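Long-range contacts in glycosyl hydrolase BlGH5_18 (Bifidobacterium longum subsp. infantis, PDB 7LQX), which probably hydrolyses glycosidic bonds in sugars derived from N-glycans, as a family 5 glycoside hydrolase of the gut bacterium's N-glycan degradation pathway: residues A[34-39]-A[319-324]; A[200-205]-A[228-233]; A[234-239]-A[278-283]. All blocks are in the same frame, centred on the assembly; numbering follows the deposited sequence.

Contact 1 of 3, residues A[34-39]-A[319-324]; sequences HGWFHF and SRMSDF. With SO4 (sulfate ion), chain G; EDO (1,2-ethanediol), chain B.
Gly35 O takes a weak hydrogen bond of 2.8 Å from His38 N within its own turn. Across the contact the terminal methyl CE of Met321, a selenomethionine, touches Gly35 O at 3.4 Å. The contact joins two loops of a (beta/alpha)8 barrel. Segment 34-39 follows the first strand, 25-29, and segment 319-324 follows the eighth, 306-312. These strands are neighbours in the barrel.

Met321 runs out fully extended beyond CG (chi2 178°), which lets its SE pack on Trp36 CB at 3.8 Å. SE also lies obliquely off the five-membered ring of Trp36, 5.2 Å from its centroid, a Met-aromatic contact. The CE methyl also reaches the edge of the His38 ring, where CD2 is 3.8 Å from it.

Farther along segment 319-324, the edge of Phe324 points at the face of the six-membered ring of Trp36 in a T-shaped stack. The planes stand at 87° and the centroids are 4.8 Å apart. Phe324 CE2 comes within 3.5 Å of Trp36 CZ2. The opposite face of the indole is covered by Phe37 CD2, so the ring is held between two phenylalanines. Phe113 and His329 make further edge-to-face pairs with Phe324.

The site borders the second subunit. Trp78 of that subunit packs on Met321, and its Pro74 packs on His38. Arg76 of the second subunit forms a salt bridge with Asp323 OD1. A 1,2-ethanediol, probably from the crystallisation liquor, donates from O2 to His38 O. A sulfate, probably of the same origin, accepts from Asp323 N through O2 at 2.8 Å.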
loop_
_atom_site.group_PDB
_atom_site.type_symbol
_atom_site.label_atom_id
_atom_site.label_comp_id
_atom_site.label_asym_id
_atom_site.label_seq_id
_atom_site.Cartn_x
_atom_site.Cartn_y
_atom_site.Cartn_z
ATOM N N HIS A 34 -10.398 17.806 5.433
ATOM C CA HIS A 34 -11.379 16.755 5.167
ATOM C C HIS A 34 -10.647 15.520 4.655
ATOM O O HIS A 34 -10.517 15.310 3.445
ATOM C CB HIS A 34 -12.439 17.269 4.202
ATOM C CG HIS A 34 -13.387 18.252 4.819
ATOM N ND1 HIS A 34 -12.965 19.399 5.458
ATOM C CD2 HIS A 34 -14.737 18.255 4.896
ATOM C CE1 HIS A 34 -14.014 20.066 5.903
ATOM N NE2 HIS A 34 -15.102 19.389 5.580
ATOM N N GLY A 35 -10.178 14.700 5.590
ATOM C CA GLY A 35 -9.579 13.430 5.270
ATOM C C GLY A 35 -8.065 13.351 5.329
ATOM O O GLY A 35 -7.520 12.290 5.017
ATOM N N TRP A 36 -7.373 14.410 5.731
ATOM C CA TRP A 36 -5.911 14.352 5.754
ATOM C C TRP A 36 -5.446 13.953 4.350
ATOM O O TRP A 36 -6.064 14.327 3.358
ATOM C CB TRP A 36 -5.460 13.449 6.887
ATOM C CG TRP A 36 -3.983 13.465 7.218
ATOM C CD1 TRP A 36 -3.270 14.495 7.765
ATOM C CD2 TRP A 36 -3.054 12.384 7.046
ATOM N NE1 TRP A 36 -1.957 14.120 7.942
ATOM C CE2 TRP A 36 -1.799 12.832 7.501
ATOM C CE3 TRP A 36 -3.159 11.092 6.536
ATOM C CZ2 TRP A 36 -0.662 12.022 7.476
ATOM C CZ3 TRP A 36 -2.023 10.284 6.507
ATOM C CH2 TRP A 36 -0.793 10.755 6.981
ATOM N N PHE A 37 -4.360 13.189 4.235
ATOM C CA PHE A 37 -3.929 12.733 2.907
ATOM C C PHE A 37 -4.745 11.571 2.378
ATOM O O PHE A 37 -4.466 11.092 1.275
ATOM C CB PHE A 37 -2.429 12.465 2.903
ATOM C CG PHE A 37 -1.641 13.677 3.285
ATOM C CD1 PHE A 37 -1.700 14.819 2.506
ATOM C CD2 PHE A 37 -0.902 13.705 4.446
ATOM C CE1 PHE A 37 -1.003 15.958 2.872
ATOM C CE2 PHE A 37 -0.206 14.841 4.817
ATOM C CZ PHE A 37 -0.258 15.966 4.023
ATOM N N HIS A 38 -5.766 11.142 3.110
ATOM C CA HIS A 38 -6.799 10.283 2.546
ATOM C C HIS A 38 -7.818 11.080 1.738
ATOM O O HIS A 38 -8.670 10.480 1.075
ATOM C CB HIS A 38 -7.446 9.466 3.668
ATOM C CG HIS A 38 -6.446 8.876 4.615
ATOM N ND1 HIS A 38 -5.364 8.141 4.182
ATOM C CD2 HIS A 38 -6.332 8.954 5.964
ATOM C CE1 HIS A 38 -4.641 7.767 5.225
ATOM N NE2 HIS A 38 -5.208 8.246 6.318
ATOM N N PHE A 39 -7.710 12.414 1.765
ATOM C CA PHE A 39 -8.518 13.289 0.921
ATOM C C PHE A 39 -8.569 12.794 -0.515
ATOM O O PHE A 39 -9.613 12.858 -1.170
ATOM C CB PHE A 39 -7.887 14.693 0.963
ATOM C CG PHE A 39 -8.459 15.661 -0.045
ATOM C CD1 PHE A 39 -7.974 15.702 -1.342
ATOM C CD2 PHE A 39 -9.492 16.515 0.300
ATOM C CE1 PHE A 39 -8.510 16.571 -2.277
ATOM C CE2 PHE A 39 -10.026 17.397 -0.630
ATOM C CZ PHE A 39 -9.528 17.421 -1.924
ATOM N N SER A 319 -9.138 13.709 14.871
ATOM C CA SER A 319 -9.009 12.836 16.033
ATOM C C SER A 319 -9.618 11.459 15.802
ATOM O O SER A 319 -9.351 10.538 16.579
ATOM C CB SER A 319 -9.673 13.476 17.261
ATOM O OG SER A 319 -11.067 13.667 17.070
ATOM N N ARG A 320 -10.435 11.299 14.765
ATOM C CA ARG A 320 -10.993 9.991 14.458
ATOM C C ARG A 320 -9.975 9.042 13.854
ATOM O O ARG A 320 -10.235 7.835 13.801
ATOM C CB ARG A 320 -12.159 10.159 13.499
ATOM C CG ARG A 320 -13.363 10.759 14.185
ATOM C CD ARG A 320 -14.456 11.083 13.195
ATOM N NE ARG A 320 -14.130 12.248 12.380
ATOM C CZ ARG A 320 -14.938 12.762 11.460
ATOM N NH1 ARG A 320 -16.127 12.215 11.233
ATOM N NH2 ARG A 320 -14.560 13.829 10.770
HETATM N N MSE A 321 -8.849 9.546 13.376
HETATM C CA MSE A 321 -7.823 8.689 12.790
HETATM C C MSE A 321 -6.905 8.152 13.859
HETATM O O MSE A 321 -6.549 8.862 14.797
HETATM C CB MSE A 321 -7.043 9.469 11.745
HETATM C CG MSE A 321 -7.913 9.889 10.572
HETATM SE SE MSE A 321 -6.945 10.895 9.316
HETATM C CE MSE A 321 -8.440 11.280 8.135
ATOM N N SER A 322 -6.526 6.883 13.711
ATOM C CA SER A 322 -5.747 6.171 14.710
ATOM C C SER A 322 -4.346 5.834 14.211
ATOM O O SER A 322 -4.001 6.002 13.033
ATOM C CB SER A 322 -6.461 4.876 15.123
ATOM O OG SER A 322 -7.749 5.142 15.651
ATOM N N ASP A 323 -3.530 5.355 15.152
ATOM C CA ASP A 323 -2.181 4.860 14.941
ATOM C C ASP A 323 -1.168 5.962 14.668
ATOM O O ASP A 323 0.007 5.651 14.514
ATOM C CB ASP A 323 -2.100 3.746 13.884
ATOM C CG ASP A 323 -2.926 2.532 14.269
ATOM O OD1 ASP A 323 -2.915 2.145 15.456
ATOM O OD2 ASP A 323 -3.609 1.982 13.391
ATOM N N PHE A 324 -1.574 7.223 14.634
ATOM C CA PHE A 324 -0.590 8.277 14.602
ATOM C C PHE A 324 0.045 8.406 15.982
ATOM O O PHE A 324 -0.662 8.332 16.993
ATOM C CB PHE A 324 -1.234 9.630 14.322
ATOM C CG PHE A 324 -1.629 9.851 12.906
ATOM C CD1 PHE A 324 -2.833 9.391 12.433
ATOM C CD2 PHE A 324 -0.805 10.554 12.047
ATOM C CE1 PHE A 324 -3.207 9.618 11.133
ATOM C CE2 PHE A 324 -1.177 10.782 10.750
ATOM C CZ PHE A 324 -2.376 10.320 10.289
HETATM S S SO4 G . -4.680 5.893 18.734
HETATM O O1 SO4 G . -5.770 5.266 19.478
HETATM O O2 SO4 G . -4.082 4.895 17.862
HETATM O O3 SO4 G . -5.206 7.023 17.967
HETATM O O4 SO4 G . -3.651 6.375 19.649
HETATM C C1 EDO B . -11.966 10.961 2.413
HETATM O O1 EDO B . -11.752 11.315 3.781
HETATM C C2 EDO B . -11.882 9.449 2.245
HETATM O O2 EDO B . -10.635 8.961 2.753
#

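Contact 2 of 3, residues A[200-205]-A[228-233]; sequences VALHSE and MTTIHS
Met228, a selenomethionine, meets Leu202 first. Leu202 CD2 lies 3.8 Å from Met228 CB and 3.4 Å from Met228 N. That buried nitrogen has no polar partner in the model, and the leucine methyl rests against it. Met228 bends at its last torsion (chi3 -80°), which brings CE beside Leu202 CD1. Met228 O is bridged to His203 N by water 2.

Thr230 comes next, and it carries the direct bond. Its OG1 sits between the backbone N and the carbonyl carbon (chi1 64°) and donates to His203 O at 2.8 Å, tilted 17° from the carbonyl plane. OG1 also accepts from water 3, which donates to Glu205 O as well. Thr230 N gives its hydrogen to water 1.

Strands 200-202 and 229-233 are the fifth and sixth of the (beta/alpha)8 barrel. Just past the end of 200-202, residues 203-205 are joined to 228-233 by bridging waters and the bond from Thr230 OG1. On the first segment, His203 ND1 donates to Glu205 OE2 at 2.6 Å. The acceptor lies in the ring plane and uses its syn lone pair.

His232 follows. Its N donates to water 5, which is bound in turn to Glu205 O. The ring places CE1 3.0 Å from Ser204 OG. Its ND1 is hydrogen-bonded to Glu163 OE2 and its NE2 to Gln275, which fix the ring's rotation.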
loop_
_atom_site.group_PDB
_atom_site.type_symbol
_atom_site.label_atom_id
_atom_site.label_comp_id
_atom_site.label_asym_id
_atom_site.label_seq_id
_atom_site.Cartn_x
_atom_site.Cartn_y
_atom_site.Cartn_z
ATOM N N VAL A 200 11.392 25.342 -9.844
ATOM C CA VAL A 200 12.416 24.740 -9.001
ATOM C C VAL A 200 12.279 23.221 -9.018
ATOM O O VAL A 200 11.186 22.655 -9.165
ATOM C CB VAL A 200 12.420 25.282 -7.555
ATOM C CG1 VAL A 200 12.742 26.783 -7.552
ATOM C CG2 VAL A 200 11.122 24.982 -6.831
ATOM N N ALA A 201 13.427 22.570 -8.865
ATOM C CA ALA A 201 13.541 21.131 -8.675
ATOM C C ALA A 201 14.355 20.920 -7.411
ATOM O O ALA A 201 15.489 21.398 -7.314
ATOM C CB ALA A 201 14.237 20.480 -9.871
ATOM N N LEU A 202 13.775 20.200 -6.453
ATOM C CA LEU A 202 14.334 20.048 -5.125
ATOM C C LEU A 202 14.288 18.588 -4.704
ATOM O O LEU A 202 13.512 17.786 -5.234
ATOM C CB LEU A 202 13.504 20.821 -4.078
ATOM C CG LEU A 202 13.181 22.263 -4.448
ATOM C CD1 LEU A 202 12.147 22.871 -3.528
ATOM C CD2 LEU A 202 14.436 23.110 -4.425
ATOM N N HIS A 203 15.094 18.256 -3.701
ATOM C CA HIS A 203 14.963 16.974 -3.013
ATOM C C HIS A 203 14.967 17.226 -1.510
ATOM O O HIS A 203 15.432 18.266 -1.036
ATOM C CB HIS A 203 16.026 15.950 -3.443
ATOM C CG HIS A 203 17.419 16.342 -3.098
ATOM N ND1 HIS A 203 18.088 15.818 -2.011
ATOM C CD2 HIS A 203 18.275 17.208 -3.688
ATOM C CE1 HIS A 203 19.293 16.351 -1.943
ATOM N NE2 HIS A 203 19.428 17.204 -2.943
ATOM N N SER A 204 14.400 16.275 -0.768
ATOM C CA SER A 204 14.175 16.419 0.662
ATOM C C SER A 204 14.589 15.174 1.422
ATOM O O SER A 204 14.125 14.067 1.121
ATOM C CB SER A 204 12.685 16.684 0.939
ATOM O OG SER A 204 12.312 16.328 2.265
ATOM N N GLU A 205 15.408 15.374 2.443
ATOM C CA GLU A 205 15.738 14.341 3.407
ATOM C C GLU A 205 15.331 14.782 4.805
ATOM O O GLU A 205 15.247 15.980 5.101
ATOM C CB GLU A 205 17.238 14.067 3.386
ATOM C CG GLU A 205 17.716 13.457 2.084
ATOM C CD GLU A 205 17.893 14.456 0.943
ATOM O OE1 GLU A 205 18.505 15.526 1.146
ATOM O OE2 GLU A 205 17.430 14.140 -0.172
HETATM N N MSE A 228 17.494 24.527 -4.133
HETATM C CA MSE A 228 17.585 25.081 -2.790
HETATM C C MSE A 228 17.809 23.941 -1.816
HETATM O O MSE A 228 17.307 22.838 -2.025
HETATM C CB MSE A 228 16.287 25.777 -2.382
HETATM C CG MSE A 228 15.854 26.882 -3.295
HETATM SE SE MSE A 228 14.411 27.952 -2.581
HETATM C CE MSE A 228 12.952 26.799 -2.974
ATOM N N THR A 229 18.484 24.217 -0.710
ATOM C CA THR A 229 18.556 23.240 0.361
ATOM C C THR A 229 17.217 23.207 1.072
ATOM O O THR A 229 16.696 24.255 1.461
ATOM C CB THR A 229 19.619 23.649 1.371
ATOM O OG1 THR A 229 20.876 23.768 0.697
ATOM C CG2 THR A 229 19.714 22.622 2.488
ATOM N N THR A 230 16.668 22.020 1.272
ATOM C CA THR A 230 15.479 21.877 2.098
ATOM C C THR A 230 15.897 21.343 3.461
ATOM O O THR A 230 16.749 20.456 3.554
ATOM C CB THR A 230 14.455 20.935 1.460
ATOM O OG1 THR A 230 15.003 19.621 1.362
ATOM C CG2 THR A 230 14.051 21.420 0.076
ATOM N N ILE A 231 15.298 21.902 4.508
ATOM C CA ILE A 231 15.538 21.495 5.886
ATOM C C ILE A 231 14.195 21.197 6.530
ATOM O O ILE A 231 13.224 21.931 6.321
ATOM C CB ILE A 231 16.285 22.598 6.665
ATOM C CG1 ILE A 231 17.687 22.752 6.072
ATOM C CG2 ILE A 231 16.329 22.282 8.155
ATOM C CD1 ILE A 231 18.468 23.880 6.631
ATOM N N HIS A 232 14.143 20.117 7.308
ATOM C CA HIS A 232 12.966 19.765 8.096
ATOM C C HIS A 232 13.446 19.718 9.539
ATOM O O HIS A 232 14.172 18.793 9.917
ATOM C CB HIS A 232 12.391 18.409 7.698
ATOM C CG HIS A 232 11.806 18.374 6.323
ATOM N ND1 HIS A 232 11.192 17.249 5.821
ATOM C CD2 HIS A 232 11.755 19.303 5.342
ATOM C CE1 HIS A 232 10.767 17.493 4.595
ATOM N NE2 HIS A 232 11.118 18.724 4.273
ATOM N N SER A 233 13.057 20.707 10.340
ATOM C CA SER A 233 13.608 20.897 11.681
ATOM C C SER A 233 12.619 20.406 12.727
ATOM O O SER A 233 11.556 21.008 12.915
ATOM C CB SER A 233 13.942 22.368 11.902
ATOM O OG SER A 233 14.497 22.554 13.183
HETATM O O HOH W 1 18.035 19.664 -0.001
HETATM O O HOH W 2 17.281 20.346 -3.332
HETATM O O HOH W 3 14.068 18.109 3.632
HETATM O O HOH W 4 17.203 17.657 2.407
HETATM O O HOH W 5 16.008 17.909 7.170
#

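Contact 3 of 3, residues A[234-239]-A[278-283]; sequences WVFNGT and GAPQNV
Two loops at the C-terminal ends of neighbouring barrel strands pack together here. Segment 234-239 follows strand 229-233, and segment 278-283 follows strand 272-277. In family 5 glycoside hydrolases this end of the barrel forms the substrate cleft, and a 1,2-ethanediol lies about 4 Å from the Trp234 side chain.

Trp234 lays one face of its indole against Gly278. Its CZ3 is 3.6 Å from Gly278 CA. Gly278 N lies 3.7 Å above the ring plane, offset toward the rim. The indole NE1 is hydrogen-bonded to Glu276, in strand 272-277. Trp312 meets the indole with its own ring.

Pro280 is the hub of the apolar packing. Its CG lies at the edge of the Trp234 ring, near the plane. The Val235 side chain crosses the proline at about a right angle, with CG2 4.0 Å from CD. Phe236 presents its ring edge, with CD2 3.6 Å from Pro280 CB. With CG between the backbone N and the carbonyl carbon (chi1 58°), the Phe236 ring is turned back over Trp234 CB, which covers one face. Both OD1 and ND2 of Asn282 lie 3.6 Å from Phe236 CB; the amide plane is turned 77° from the ring. Val283 CG2 lies against the backbone of Phe236.

The polar link between the loops is water 6. It accepts from Val235 N and donates to Gly278 O at 2.8 Å. Beyond, Asn237 OD1 makes an Asx turn with Thr239 N at the start of helix 239-243, and accepts from Thr239 OG1 too.

With no direct hydrogen bond across the segments, the loops are held by apolar packing and a single bridging water. Gly278 N is buried under the indole with no polar partner in the model, so its burial is not repaid by a hydrogen bond.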
loop_
_atom_site.group_PDB
_atom_site.type_symbol
_atom_site.label_atom_id
_atom_site.label_comp_id
_atom_site.label_asym_id
_atom_site.label_seq_id
_atom_site.Cartn_x
_atom_site.Cartn_y
_atom_site.Cartn_z
ATOM N N TRP A 234 13.007 19.353 13.459
ATOM C CA TRP A 234 12.133 18.653 14.401
ATOM C C TRP A 234 12.861 18.417 15.718
ATOM O O TRP A 234 13.724 17.538 15.812
ATOM C CB TRP A 234 11.640 17.344 13.795
ATOM C CG TRP A 234 10.652 17.589 12.719
ATOM C CD1 TRP A 234 10.841 17.462 11.369
ATOM C CD2 TRP A 234 9.316 18.062 12.894
ATOM N NE1 TRP A 234 9.691 17.809 10.699
ATOM C CE2 TRP A 234 8.741 18.178 11.613
ATOM C CE3 TRP A 234 8.550 18.399 14.009
ATOM C CZ2 TRP A 234 7.433 18.600 11.424
ATOM C CZ3 TRP A 234 7.255 18.822 13.816
ATOM C CH2 TRP A 234 6.709 18.925 12.537
ATOM N N VAL A 235 12.473 19.173 16.750
ATOM C CA VAL A 235 13.186 19.161 18.026
ATOM C C VAL A 235 12.890 17.939 18.879
ATOM O O VAL A 235 13.490 17.799 19.953
ATOM C CB VAL A 235 12.967 20.468 18.818
ATOM C CG1 VAL A 235 13.598 21.644 18.074
ATOM C CG2 VAL A 235 11.484 20.719 19.092
ATOM N N PHE A 236 12.005 17.041 18.434
ATOM C CA PHE A 236 11.880 15.739 19.084
ATOM C C PHE A 236 13.043 14.801 18.764
ATOM O O PHE A 236 13.050 13.654 19.231
ATOM C CB PHE A 236 10.546 15.060 18.748
ATOM C CG PHE A 236 10.290 14.842 17.278
ATOM C CD1 PHE A 236 11.153 14.094 16.490
ATOM C CD2 PHE A 236 9.149 15.357 16.692
ATOM C CE1 PHE A 236 10.886 13.890 15.148
ATOM C CE2 PHE A 236 8.876 15.144 15.354
ATOM C CZ PHE A 236 9.738 14.407 14.588
ATOM N N ASN A 237 14.026 15.258 17.999
ATOM C CA ASN A 237 15.166 14.443 17.611
ATOM C C ASN A 237 16.236 14.337 18.685
ATOM O O ASN A 237 17.371 13.951 18.369
ATOM C CB ASN A 237 15.799 15.022 16.342
ATOM C CG ASN A 237 16.453 16.378 16.569
ATOM O OD1 ASN A 237 16.466 16.914 17.675
ATOM N ND2 ASN A 237 17.011 16.934 15.501
ATOM N N GLY A 238 15.915 14.667 19.930
ATOM C CA GLY A 238 16.869 14.666 21.012
ATOM C C GLY A 238 17.223 16.047 21.505
ATOM O O GLY A 238 17.780 16.179 22.599
ATOM N N THR A 239 16.918 17.085 20.727
ATOM C CA THR A 239 17.290 18.432 21.131
ATOM C C THR A 239 16.468 18.884 22.331
ATOM O O THR A 239 17.022 19.322 23.343
ATOM C CB THR A 239 17.129 19.393 19.956
ATOM O OG1 THR A 239 17.962 18.958 18.875
ATOM C CG2 THR A 239 17.543 20.778 20.359
ATOM N N GLY A 278 7.871 22.476 12.886
ATOM C CA GLY A 278 6.677 22.330 13.694
ATOM C C GLY A 278 7.017 22.370 15.168
ATOM O O GLY A 278 8.185 22.425 15.550
ATOM N N ALA A 279 5.973 22.339 15.999
ATOM C CA ALA A 279 6.102 22.483 17.449
ATOM C C ALA A 279 5.590 21.205 18.099
ATOM O O ALA A 279 4.445 21.155 18.570
ATOM C CB ALA A 279 5.322 23.699 17.942
ATOM N N PRO A 280 6.408 20.155 18.155
ATOM C CA PRO A 280 5.874 18.821 18.482
ATOM C C PRO A 280 5.597 18.634 19.968
ATOM O O PRO A 280 6.485 18.776 20.814
ATOM C CB PRO A 280 6.978 17.869 17.997
ATOM C CG PRO A 280 8.216 18.690 18.102
ATOM C CD PRO A 280 7.819 20.092 17.733
ATOM N N GLN A 281 4.365 18.231 20.278
ATOM C CA GLN A 281 3.931 18.125 21.668
ATOM C C GLN A 281 4.307 16.809 22.326
ATOM O O GLN A 281 3.904 16.586 23.471
ATOM C CB GLN A 281 2.434 18.426 21.793
ATOM C CG GLN A 281 2.173 19.911 21.560
ATOM C CD GLN A 281 0.720 20.267 21.379
ATOM O OE1 GLN A 281 0.381 21.113 20.551
ATOM N NE2 GLN A 281 -0.147 19.635 22.150
ATOM N N ASN A 282 5.071 15.937 21.669
ATOM C CA ASN A 282 5.715 14.851 22.401
ATOM C C ASN A 282 6.868 15.360 23.254
ATOM O O ASN A 282 7.277 14.674 24.195
ATOM C CB ASN A 282 6.165 13.722 21.467
ATOM C CG ASN A 282 7.069 14.188 20.337
ATOM O OD1 ASN A 282 7.285 15.380 20.129
ATOM N ND2 ASN A 282 7.595 13.229 19.586
ATOM N N VAL A 283 7.370 16.561 22.965
ATOM C CA VAL A 283 8.439 17.161 23.758
ATOM C C VAL A 283 8.115 18.562 24.256
ATOM O O VAL A 283 8.682 18.987 25.280
ATOM C CB VAL A 283 9.789 17.149 23.002
ATOM C CG1 VAL A 283 10.251 15.703 22.780
ATOM C CG2 VAL A 283 9.695 17.903 21.691
HETATM O O HOH W 6 10.827 21.567 15.537
#

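In the fold
All three contacts belong to one (beta/alpha)8 barrel. Contact 1 joins the loops after the first and eighth strands, 25-29 and 306-312. Contact 2 bridges the fifth and sixth strands, near the centre of the chain. Contact 3 joins the loops after the sixth and seventh, 229-233 and 272-277. Along the chain, contact 2 closes just before contact 3 opens, and both fall between the two segments of contact 1. Segments 228-233 and 234-239 adjoin, yet the centres of contacts 2 and 3 are about 19 Å apart. Contact 1 is about 25 and 21 Å from them, centre to centre. Contacts 1 and 3 tie loops at the barrel's C-terminal end; contact 1 also faces the second subunit.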